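Local coordinates for protein putative oxidoreductase (Bacteroides fragilis NCTC 9343, PDB 3FHL) that probably acts as an oxidoreductase of the Gfo/Idh/MocA family, pairing a Rossmann-type nucleotide-binding domain with a C-terminal alpha/beta domain through which two subunits meet, at residues C[196-201]-C[342-347]; C[211-216]-C[230-235]; C[34-39]-C[49-54]. One frame throughout, in Å; residues are numbered along the deposited sequence.

Interaction 1: residues C[196-201]-C[342-347]; sequences AVFADL and YQSHRE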
loop_
_atom_site.group_PDB
_atom_site.type_symbol
_atom_site.label_atom_id
_atom_site.label_comp_id
_atom_site.label_asym_id
_atom_site.label_seq_id
_atom_site.Cartn_x
_atom_site.Cartn_y
_atom_site.Cartn_z
ATOM N N ALA C 196 -4.821 16.127 8.235
ATOM C CA ALA C 196 -3.642 16.320 7.396
ATOM C C ALA C 196 -3.598 15.334 6.224
ATOM O O ALA C 196 -4.320 14.338 6.213
ATOM C CB ALA C 196 -2.363 16.220 8.253
ATOM N N VAL C 197 -2.766 15.630 5.233
ATOM C CA VAL C 197 -2.616 14.766 4.052
ATOM C C VAL C 197 -1.132 14.502 3.752
ATOM O O VAL C 197 -0.327 15.428 3.708
ATOM C CB VAL C 197 -3.299 15.380 2.799
ATOM C CG1 VAL C 197 -2.945 14.591 1.505
ATOM C CG2 VAL C 197 -4.837 15.431 2.972
ATOM N N PHE C 198 -0.772 13.232 3.572
ATOM C CA PHE C 198 0.486 12.899 2.940
ATOM C C PHE C 198 0.182 12.279 1.582
ATOM O O PHE C 198 -0.743 11.477 1.457
ATOM C CB PHE C 198 1.320 11.937 3.808
ATOM C CG PHE C 198 2.434 11.243 3.035
ATOM C CD1 PHE C 198 3.692 11.828 2.932
ATOM C CD2 PHE C 198 2.205 10.035 2.379
ATOM C CE1 PHE C 198 4.713 11.202 2.206
ATOM C CE2 PHE C 198 3.213 9.411 1.649
ATOM C CZ PHE C 198 4.471 9.999 1.569
ATOM N N ALA C 199 0.946 12.660 0.565
ATOM C CA ALA C 199 0.862 11.983 -0.729
ATOM C C ALA C 199 2.220 11.833 -1.386
ATOM O O ALA C 199 3.089 12.687 -1.247
ATOM C CB ALA C 199 -0.067 12.735 -1.669
ATOM N N ASP C 200 2.380 10.751 -2.137
ATOM C CA ASP C 200 3.537 10.581 -2.986
ATOM C C ASP C 200 3.015 10.150 -4.340
ATOM O O ASP C 200 2.280 9.164 -4.451
ATOM C CB ASP C 200 4.491 9.534 -2.390
ATOM C CG ASP C 200 5.823 9.430 -3.155
ATOM O OD1 ASP C 200 6.122 10.291 -4.009
ATOM O OD2 ASP C 200 6.585 8.479 -2.884
ATOM N N LEU C 201 3.369 10.924 -5.361
ATOM C CA LEU C 201 2.928 10.649 -6.718
ATOM C C LEU C 201 4.117 10.251 -7.551
ATOM O O LEU C 201 5.265 10.532 -7.196
ATOM C CB LEU C 201 2.259 11.875 -7.360
ATOM C CG LEU C 201 1.206 12.783 -6.707
ATOM C CD1 LEU C 201 0.386 13.396 -7.816
ATOM C CD2 LEU C 201 0.293 12.137 -5.675
ATOM N N TYR C 342 -1.386 17.012 -4.137
ATOM C CA TYR C 342 -0.422 17.607 -5.061
ATOM C C TYR C 342 0.608 18.493 -4.337
ATOM O O TYR C 342 1.798 18.433 -4.638
ATOM C CB TYR C 342 -1.124 18.346 -6.211
ATOM C CG TYR C 342 -1.533 17.423 -7.355
ATOM C CD1 TYR C 342 -0.600 16.976 -8.287
ATOM C CD2 TYR C 342 -2.853 17.011 -7.514
ATOM C CE1 TYR C 342 -0.970 16.140 -9.345
ATOM C CE2 TYR C 342 -3.229 16.164 -8.561
ATOM C CZ TYR C 342 -2.285 15.724 -9.468
ATOM O OH TYR C 342 -2.651 14.882 -10.513
ATOM N N GLN C 343 0.157 19.252 -3.344
ATOM C CA GLN C 343 1.039 20.141 -2.593
ATOM C C GLN C 343 2.033 19.346 -1.727
ATOM O O GLN C 343 3.201 19.703 -1.638
ATOM C CB GLN C 343 0.211 21.111 -1.744
ATOM C CG GLN C 343 1.027 22.174 -1.009
ATOM C CD GLN C 343 0.239 22.882 0.077
ATOM O OE1 GLN C 343 -0.993 22.822 0.115
ATOM N NE2 GLN C 343 0.948 23.558 0.974
ATOM N N SER C 344 1.555 18.277 -1.098
ATOM C CA SER C 344 2.385 17.385 -0.292
ATOM C C SER C 344 3.507 16.743 -1.086
ATOM O O SER C 344 4.644 16.644 -0.599
ATOM C CB SER C 344 1.534 16.292 0.352
ATOM O OG SER C 344 2.343 15.362 1.047
ATOM N N HIS C 345 3.183 16.312 -2.300
ATOM C CA HIS C 345 4.156 15.713 -3.199
ATOM C C HIS C 345 5.162 16.755 -3.701
ATOM O O HIS C 345 6.364 16.530 -3.620
ATOM C CB HIS C 345 3.449 15.026 -4.373
ATOM C CG HIS C 345 4.346 14.713 -5.532
ATOM N ND1 HIS C 345 5.343 13.764 -5.472
ATOM C CD2 HIS C 345 4.377 15.210 -6.789
ATOM C CE1 HIS C 345 5.957 13.698 -6.638
ATOM N NE2 HIS C 345 5.389 14.565 -7.457
ATOM N N ARG C 346 4.658 17.879 -4.209
ATOM C CA ARG C 346 5.491 18.947 -4.775
ATOM C C ARG C 346 6.452 19.569 -3.755
ATOM O O ARG C 346 7.608 19.847 -4.077
ATOM C CB ARG C 346 4.608 20.010 -5.451
ATOM C CG ARG C 346 5.029 21.475 -5.253
ATOM C CD ARG C 346 4.263 22.459 -6.155
ATOM N NE ARG C 346 2.881 22.052 -6.432
ATOM C CZ ARG C 346 1.827 22.308 -5.656
ATOM N NH1 ARG C 346 1.960 22.977 -4.511
ATOM N NH2 ARG C 346 0.629 21.883 -6.030
ATOM N N GLU C 347 5.978 19.743 -2.525
ATOM C CA GLU C 347 6.726 20.434 -1.484
ATOM C C GLU C 347 7.426 19.499 -0.506
ATOM O O GLU C 347 8.091 19.969 0.429
ATOM C CB GLU C 347 5.804 21.382 -0.719
ATOM C CG GLU C 347 5.260 22.512 -1.577
ATOM C CD GLU C 347 4.367 23.488 -0.816
ATOM O OE1 GLU C 347 4.179 23.325 0.415
ATOM O OE2 GLU C 347 3.847 24.423 -1.469
HETATM O O HOH W 1 5.243 14.008 0.050
HETATM O O HOH W 2 6.641 12.868 -3.648
#
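Helix 328-347 packs on strand 194-202 of the C-terminal alpha/beta domain, setting Y342, S344 and H345 against A199 and L201. The axes of the two short segments approach to 6.4 Å, and their N-to-C directions differ by 63°. A hydrogen bond runs from A199 N to S344 OG, 3.1 Å long and fairly straight at the hydrogen. S344 OG stands anti to its own backbone N (chi1 175°), a position that brings it up to the strand; it is also hydrogen-bonded to K349 O, so one hydroxyl links the strand with the backbone at K349. Close by, a water donates to A199 O and S344 O, each at 2.8 Å, bridging the two backbones.

L201 carries the apolar part. Its CB lies 3.9 Å from the centroid of the H345 imidazole, almost on the ring normal, in a CH-pi contact over one face. The CD1 branch instead reaches Y342 CE1 at 3.4 Å, the two side chains crossing at about a right angle, while Y342 OH is hydrogen-bonded to D211. The starting bonds of F198 and D200 point away from the helix; the F198 ring stacks on F198 of the second subunit, and D200 OD1 forms a salt bridge with K228 of that subunit. A sheet with helices on one face and a subunit partner on the other is characteristic of the C-terminal domain in Gfo/Idh/MocA dimers.

Interaction 2: residues C[211-216]-C[230-235]; sequences DDYFII and TLKASY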
loop_
_atom_site.group_PDB
_atom_site.type_symbol
_atom_site.label_atom_id
_atom_site.label_comp_id
_atom_site.label_asym_id
_atom_site.label_seq_id
_atom_site.Cartn_x
_atom_site.Cartn_y
_atom_site.Cartn_z
ATOM N N ASP C 211 0.996 12.224 -13.677
ATOM C CA ASP C 211 1.122 11.147 -12.692
ATOM C C ASP C 211 0.295 9.918 -13.060
ATOM O O ASP C 211 -0.848 10.024 -13.543
ATOM C CB ASP C 211 0.820 11.645 -11.263
ATOM C CG ASP C 211 -0.627 12.106 -11.083
ATOM O OD1 ASP C 211 -0.961 13.197 -11.568
ATOM O OD2 ASP C 211 -1.420 11.387 -10.438
ATOM N N ASP C 212 0.914 8.753 -12.893
ATOM C CA ASP C 212 0.274 7.477 -13.174
ATOM C C ASP C 212 0.410 6.564 -11.965
ATOM O O ASP C 212 0.263 5.350 -12.068
ATOM C CB ASP C 212 0.841 6.839 -14.458
ATOM C CG ASP C 212 2.370 6.684 -14.441
ATOM O OD1 ASP C 212 2.981 6.661 -13.356
ATOM O OD2 ASP C 212 2.971 6.566 -15.536
ATOM N N TYR C 213 0.682 7.177 -10.813
ATOM C CA TYR C 213 0.782 6.464 -9.555
ATOM C C TYR C 213 0.501 7.478 -8.461
ATOM O O TYR C 213 1.057 8.574 -8.481
ATOM C CB TYR C 213 2.210 5.927 -9.341
ATOM C CG TYR C 213 2.443 5.349 -7.966
ATOM C CD1 TYR C 213 2.262 3.989 -7.736
ATOM C CD2 TYR C 213 2.816 6.165 -6.884
ATOM C CE1 TYR C 213 2.440 3.452 -6.484
ATOM C CE2 TYR C 213 2.991 5.630 -5.615
ATOM C CZ TYR C 213 2.808 4.265 -5.435
ATOM O OH TYR C 213 2.973 3.693 -4.206
ATOM N N PHE C 214 -0.301 7.091 -7.479
ATOM C CA PHE C 214 -0.375 7.894 -6.247
ATOM C C PHE C 214 -0.558 6.995 -5.055
ATOM O O PHE C 214 -1.135 5.911 -5.168
ATOM C CB PHE C 214 -1.470 8.989 -6.336
ATOM C CG PHE C 214 -2.893 8.470 -6.350
ATOM C CD1 PHE C 214 -3.515 8.021 -5.179
ATOM C CD2 PHE C 214 -3.617 8.450 -7.528
ATOM C CE1 PHE C 214 -4.812 7.547 -5.197
ATOM C CE2 PHE C 214 -4.924 7.995 -7.550
ATOM C CZ PHE C 214 -5.518 7.530 -6.379
ATOM N N ILE C 215 -0.022 7.422 -3.922
ATOM C CA ILE C 215 -0.408 6.873 -2.641
ATOM C C ILE C 215 -0.744 8.069 -1.739
ATOM O O ILE C 215 0.004 9.038 -1.696
ATOM C CB ILE C 215 0.659 5.930 -2.012
ATOM C CG1 ILE C 215 0.130 5.325 -0.707
ATOM C CG2 ILE C 215 2.025 6.637 -1.815
ATOM C CD1 ILE C 215 0.826 4.066 -0.287
ATOM N N ILE C 216 -1.884 7.994 -1.057
ATOM C CA ILE C 216 -2.375 9.081 -0.213
ATOM C C ILE C 216 -2.760 8.548 1.145
ATOM O O ILE C 216 -3.462 7.547 1.268
ATOM C CB ILE C 216 -3.587 9.802 -0.867
ATOM C CG1 ILE C 216 -3.163 10.435 -2.201
ATOM C CG2 ILE C 216 -4.184 10.839 0.093
ATOM C CD1 ILE C 216 -4.318 10.864 -3.107
ATOM N N THR C 230 -5.389 4.447 3.597
ATOM C CA THR C 230 -4.500 4.484 2.432
ATOM C C THR C 230 -5.325 4.451 1.159
ATOM O O THR C 230 -6.125 3.532 0.958
ATOM C CB THR C 230 -3.526 3.280 2.386
ATOM O OG1 THR C 230 -2.867 3.140 3.639
ATOM C CG2 THR C 230 -2.473 3.482 1.323
ATOM N N LEU C 231 -5.115 5.437 0.291
ATOM C CA LEU C 231 -5.732 5.453 -1.040
ATOM C C LEU C 231 -4.645 5.369 -2.108
ATOM O O LEU C 231 -3.648 6.093 -2.055
ATOM C CB LEU C 231 -6.592 6.717 -1.226
ATOM C CG LEU C 231 -7.497 7.095 -0.040
ATOM C CD1 LEU C 231 -8.113 8.468 -0.252
ATOM C CD2 LEU C 231 -8.606 6.047 0.148
ATOM N N LYS C 232 -4.829 4.483 -3.079
ATOM C CA LYS C 232 -3.781 4.211 -4.054
ATOM C C LYS C 232 -4.333 3.959 -5.430
ATOM O O LYS C 232 -5.419 3.408 -5.569
ATOM C CB LYS C 232 -3.034 2.934 -3.674
ATOM C CG LYS C 232 -1.815 3.089 -2.842
ATOM C CD LYS C 232 -1.111 1.731 -2.668
ATOM C CE LYS C 232 -0.017 1.510 -3.695
ATOM N NZ LYS C 232 0.843 0.340 -3.275
ATOM N N ALA C 233 -3.553 4.318 -6.444
ATOM C CA ALA C 233 -3.804 3.834 -7.804
ATOM C C ALA C 233 -2.519 3.820 -8.595
ATOM O O ALA C 233 -1.616 4.602 -8.318
ATOM C CB ALA C 233 -4.847 4.683 -8.527
ATOM N N SER C 234 -2.451 2.946 -9.600
ATOM C CA SER C 234 -1.252 2.817 -10.409
ATOM C C SER C 234 -1.608 2.170 -11.730
ATOM O O SER C 234 -2.501 1.327 -11.788
ATOM C CB SER C 234 -0.199 1.957 -9.685
ATOM O OG SER C 234 0.981 1.809 -10.474
ATOM N N TYR C 235 -0.895 2.575 -12.776
ATOM C CA TYR C 235 -0.991 1.931 -14.083
ATOM C C TYR C 235 0.042 0.819 -14.274
ATOM O O TYR C 235 0.125 0.225 -15.345
ATOM C CB TYR C 235 -0.863 2.965 -15.198
ATOM C CG TYR C 235 -2.184 3.552 -15.638
ATOM C CD1 TYR C 235 -3.162 2.752 -16.229
ATOM C CD2 TYR C 235 -2.451 4.906 -15.477
ATOM C CE1 TYR C 235 -4.369 3.289 -16.647
ATOM C CE2 TYR C 235 -3.655 5.455 -15.900
ATOM C CZ TYR C 235 -4.612 4.640 -16.472
ATOM O OH TYR C 235 -5.811 5.186 -16.875
#
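F214 and A233 form the tightest part of this contact, a hydrogen-bonded antiparallel pair in which an aromatic ring lies across the neighbouring strand. CG of F214 sits between its own backbone N and carbonyl carbon (chi1 69°). The ring lies over the partner strand: A233 N is 3.6 Å above the ring plane and over its centre, so one face rests on the partner backbone. F214 CE2 comes to 3.5 Å from A233 CB, and L231 O lies at the ring edge. The two backbones exchange two bonds, the shorter from F214 N to A233 O at 2.9 Å. I216 and L231 repeat the reciprocal pair two residues along, I216 N reaching L231 O at 2.8 Å.

Strands 213-221 and 228-234 make up an antiparallel beta hairpin within the mixed sheet of the C-terminal domain. At its open end D212 and Y213 both face G202 of the other neighbouring strand, a classic beta bulge. On the face bearing Y213, I215, K232 and S234, I215 CG1 runs alongside K232 CG at 3.7 Å, the two side chains pointing the same way. The bend at chi3 (94°) carries K232 CE to 3.7 Å from Y213 OH. The polar ends continue into the dimer interface: K232 NZ makes salt bridges with E148 and E150 of the second subunit, and Y213 OH is hydrogen-bonded to that E148.

Packing is looser beyond the strands. Y235, partly exposed, still donates from N to D212 O at 3.1 Å, but its ring offers D212 CB only an edge, with CD2 4.0 Å away, while the D212 carboxylate turns to L204 N and R205.

Interaction 3: residues C[34-39]-C[49-54]; sequences YKIVER and PQASIV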
loop_
_atom_site.group_PDB
_atom_site.type_symbol
_atom_site.label_atom_id
_atom_site.label_comp_id
_atom_site.label_asym_id
_atom_site.label_seq_id
_atom_site.Cartn_x
_atom_site.Cartn_y
_atom_site.Cartn_z
ATOM N N TYR C 34 -37.229 13.606 -20.925
ATOM C CA TYR C 34 -38.142 14.442 -21.695
ATOM C C TYR C 34 -37.447 15.049 -22.909
ATOM O O TYR C 34 -37.935 14.926 -24.036
ATOM C CB TYR C 34 -38.778 15.508 -20.786
ATOM C CG TYR C 34 -39.645 16.508 -21.516
ATOM C CD1 TYR C 34 -40.722 16.088 -22.307
ATOM C CD2 TYR C 34 -39.380 17.875 -21.429
ATOM C CE1 TYR C 34 -41.516 17.010 -22.992
ATOM C CE2 TYR C 34 -40.171 18.807 -22.108
ATOM C CZ TYR C 34 -41.235 18.367 -22.887
ATOM O OH TYR C 34 -42.015 19.284 -23.560
ATOM N N LYS C 35 -36.299 15.677 -22.684
ATOM C CA LYS C 35 -35.582 16.339 -23.761
ATOM C C LYS C 35 -34.087 16.045 -23.780
ATOM O O LYS C 35 -33.434 16.084 -22.748
ATOM C CB LYS C 35 -35.822 17.846 -23.709
ATOM C CG LYS C 35 -36.972 18.277 -24.570
ATOM C CD LYS C 35 -37.216 19.763 -24.481
ATOM C CE LYS C 35 -38.401 20.104 -25.351
ATOM N NZ LYS C 35 -38.990 21.442 -25.078
ATOM N N ILE C 36 -33.554 15.757 -24.966
ATOM C CA ILE C 36 -32.122 15.501 -25.132
ATOM C C ILE C 36 -31.520 16.488 -26.135
ATOM O O ILE C 36 -31.989 16.593 -27.269
ATOM C CB ILE C 36 -31.839 14.030 -25.579
ATOM C CG1 ILE C 36 -32.389 13.030 -24.548
ATOM C CG2 ILE C 36 -30.349 13.799 -25.789
ATOM C CD1 ILE C 36 -32.494 11.596 -25.055
ATOM N N VAL C 37 -30.491 17.218 -25.711
ATOM C CA VAL C 37 -29.718 18.040 -26.640
ATOM C C VAL C 37 -28.804 17.175 -27.518
ATOM O O VAL C 37 -27.906 16.472 -27.032
ATOM C CB VAL C 37 -28.859 19.092 -25.932
ATOM C CG1 VAL C 37 -28.156 19.994 -26.955
ATOM C CG2 VAL C 37 -29.698 19.923 -24.994
ATOM N N GLU C 38 -29.065 17.221 -28.814
ATOM C CA GLU C 38 -28.145 16.707 -29.812
ATOM C C GLU C 38 -27.988 17.831 -30.822
ATOM O O GLU C 38 -28.969 18.219 -31.462
ATOM C CB GLU C 38 -28.705 15.452 -30.478
ATOM C CG GLU C 38 -28.814 14.230 -29.564
ATOM C CD GLU C 38 -28.949 12.930 -30.341
ATOM O OE1 GLU C 38 -29.972 12.236 -30.170
ATOM O OE2 GLU C 38 -28.038 12.607 -31.136
ATOM N N ARG C 39 -26.773 18.369 -30.947
ATOM C CA ARG C 39 -26.527 19.544 -31.797
ATOM C C ARG C 39 -26.722 19.306 -33.298
ATOM O O ARG C 39 -27.094 20.232 -34.021
ATOM C CB ARG C 39 -25.148 20.149 -31.523
ATOM C CG ARG C 39 -25.059 20.929 -30.208
ATOM C CD ARG C 39 -23.778 21.761 -30.125
ATOM N NE ARG C 39 -22.589 20.945 -29.848
ATOM C CZ ARG C 39 -21.353 21.424 -29.691
ATOM N NH1 ARG C 39 -20.350 20.593 -29.439
ATOM N NH2 ARG C 39 -21.114 22.728 -29.785
ATOM N N PRO C 49 -37.257 6.723 -28.207
ATOM C CA PRO C 49 -38.027 7.384 -29.266
ATOM C C PRO C 49 -39.102 8.358 -28.754
ATOM O O PRO C 49 -39.674 9.099 -29.549
ATOM C CB PRO C 49 -38.678 6.209 -30.006
ATOM C CG PRO C 49 -38.834 5.156 -28.974
ATOM C CD PRO C 49 -37.677 5.317 -28.022
ATOM N N GLN C 50 -39.344 8.354 -27.442
ATOM C CA GLN C 50 -40.355 9.206 -26.811
ATOM C C GLN C 50 -39.750 10.491 -26.250
ATOM O O GLN C 50 -40.473 11.378 -25.784
ATOM C CB GLN C 50 -41.078 8.447 -25.692
ATOM C CG GLN C 50 -42.117 7.437 -26.162
ATOM C CD GLN C 50 -42.707 6.634 -25.014
ATOM O OE1 GLN C 50 -42.054 5.748 -24.461
ATOM N NE2 GLN C 50 -43.951 6.938 -24.655
ATOM N N ALA C 51 -38.418 10.581 -26.274
ATOM C CA ALA C 51 -37.711 11.793 -25.877
ATOM C C ALA C 51 -37.784 12.796 -27.018
ATOM O O ALA C 51 -37.942 12.410 -28.180
ATOM C CB ALA C 51 -36.253 11.488 -25.542
ATOM N N SER C 52 -37.676 14.079 -26.689
ATOM C CA SER C 52 -37.641 15.116 -27.716
ATOM C C SER C 52 -36.225 15.647 -27.913
ATOM O O SER C 52 -35.606 16.139 -26.972
ATOM C CB SER C 52 -38.593 16.264 -27.367
ATOM O OG SER C 52 -39.935 15.813 -27.352
ATOM N N ILE C 53 -35.720 15.548 -29.139
ATOM C CA ILE C 53 -34.406 16.097 -29.470
ATOM C C ILE C 53 -34.484 17.603 -29.684
ATOM O O ILE C 53 -35.258 18.078 -30.512
ATOM C CB ILE C 53 -33.760 15.389 -30.697
ATOM C CG1 ILE C 53 -33.337 13.971 -30.320
ATOM C CG2 ILE C 53 -32.532 16.173 -31.208
ATOM C CD1 ILE C 53 -33.321 12.984 -31.478
ATOM N N VAL C 54 -33.699 18.347 -28.913
ATOM C CA VAL C 54 -33.501 19.772 -29.154
ATOM C C VAL C 54 -32.059 20.020 -29.605
ATOM O O VAL C 54 -31.197 19.164 -29.425
ATOM C CB VAL C 54 -33.906 20.667 -27.941
ATOM C CG1 VAL C 54 -35.411 20.570 -27.692
ATOM C CG2 VAL C 54 -33.127 20.319 -26.678
HETATM O O HOH W 3 -40.380 14.062 -25.035
#
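V54 stands between K35 and V37 on one face of the paired parallel strands 31-37 and 52-54, at the edge of the Rossmann-fold sheet. Its chi1 of -65° divides the two methyls: CG1 lies beside the backbone N and reaches K35 CD at 3.8 Å, whereas CG2, between N and the carbonyl carbon, meets V37 CG2 at 3.8 Å. The K35 chain is extended beyond CG and crosses V54 at about a right angle before its NZ forms a salt bridge with D63.

On the face bearing I36 and I53, the extended chi2 of I36 (165°) directs CD1 onto A51 CB, 3.8 Å away. Just past the strand, E38 swings its CG beside its own backbone N (chi1 -67°); the chain is extended to CD, and OE1 lies 3.7 Å from I53 CD1. That carboxylate is buried but satisfied by S44 OG and L43 N.

Four backbone hydrogen bonds alternate between the strands, ending with E38 N to V54 O at 2.9 Å. At the opposite end Y34 O accepts from S52 N at 2.8 Å and also from a water, which in turn accepts a hydrogen bond from S52 OG at 2.9 Å.

Following the chain, interaction 3 comes first: residues 34-39 and 49-54 close a short loop and join two strands at the edge of the Rossmann sheet. It is complete before the others begin, its centre about 45 Å from that of interaction 1 and about 40 Å from that of interaction 2. Interaction 1 opens at 196-201 and closes at 342-347, bringing helix 328-347 onto the sheet of the C-terminal domain. Interaction 2, the hairpin contact of 211-216 with 230-235, is nested inside that span and joins the next strands of the same sheet. These two meet directly, because strands 194-202 and 213-221 are neighbours, and both also reach the second subunit.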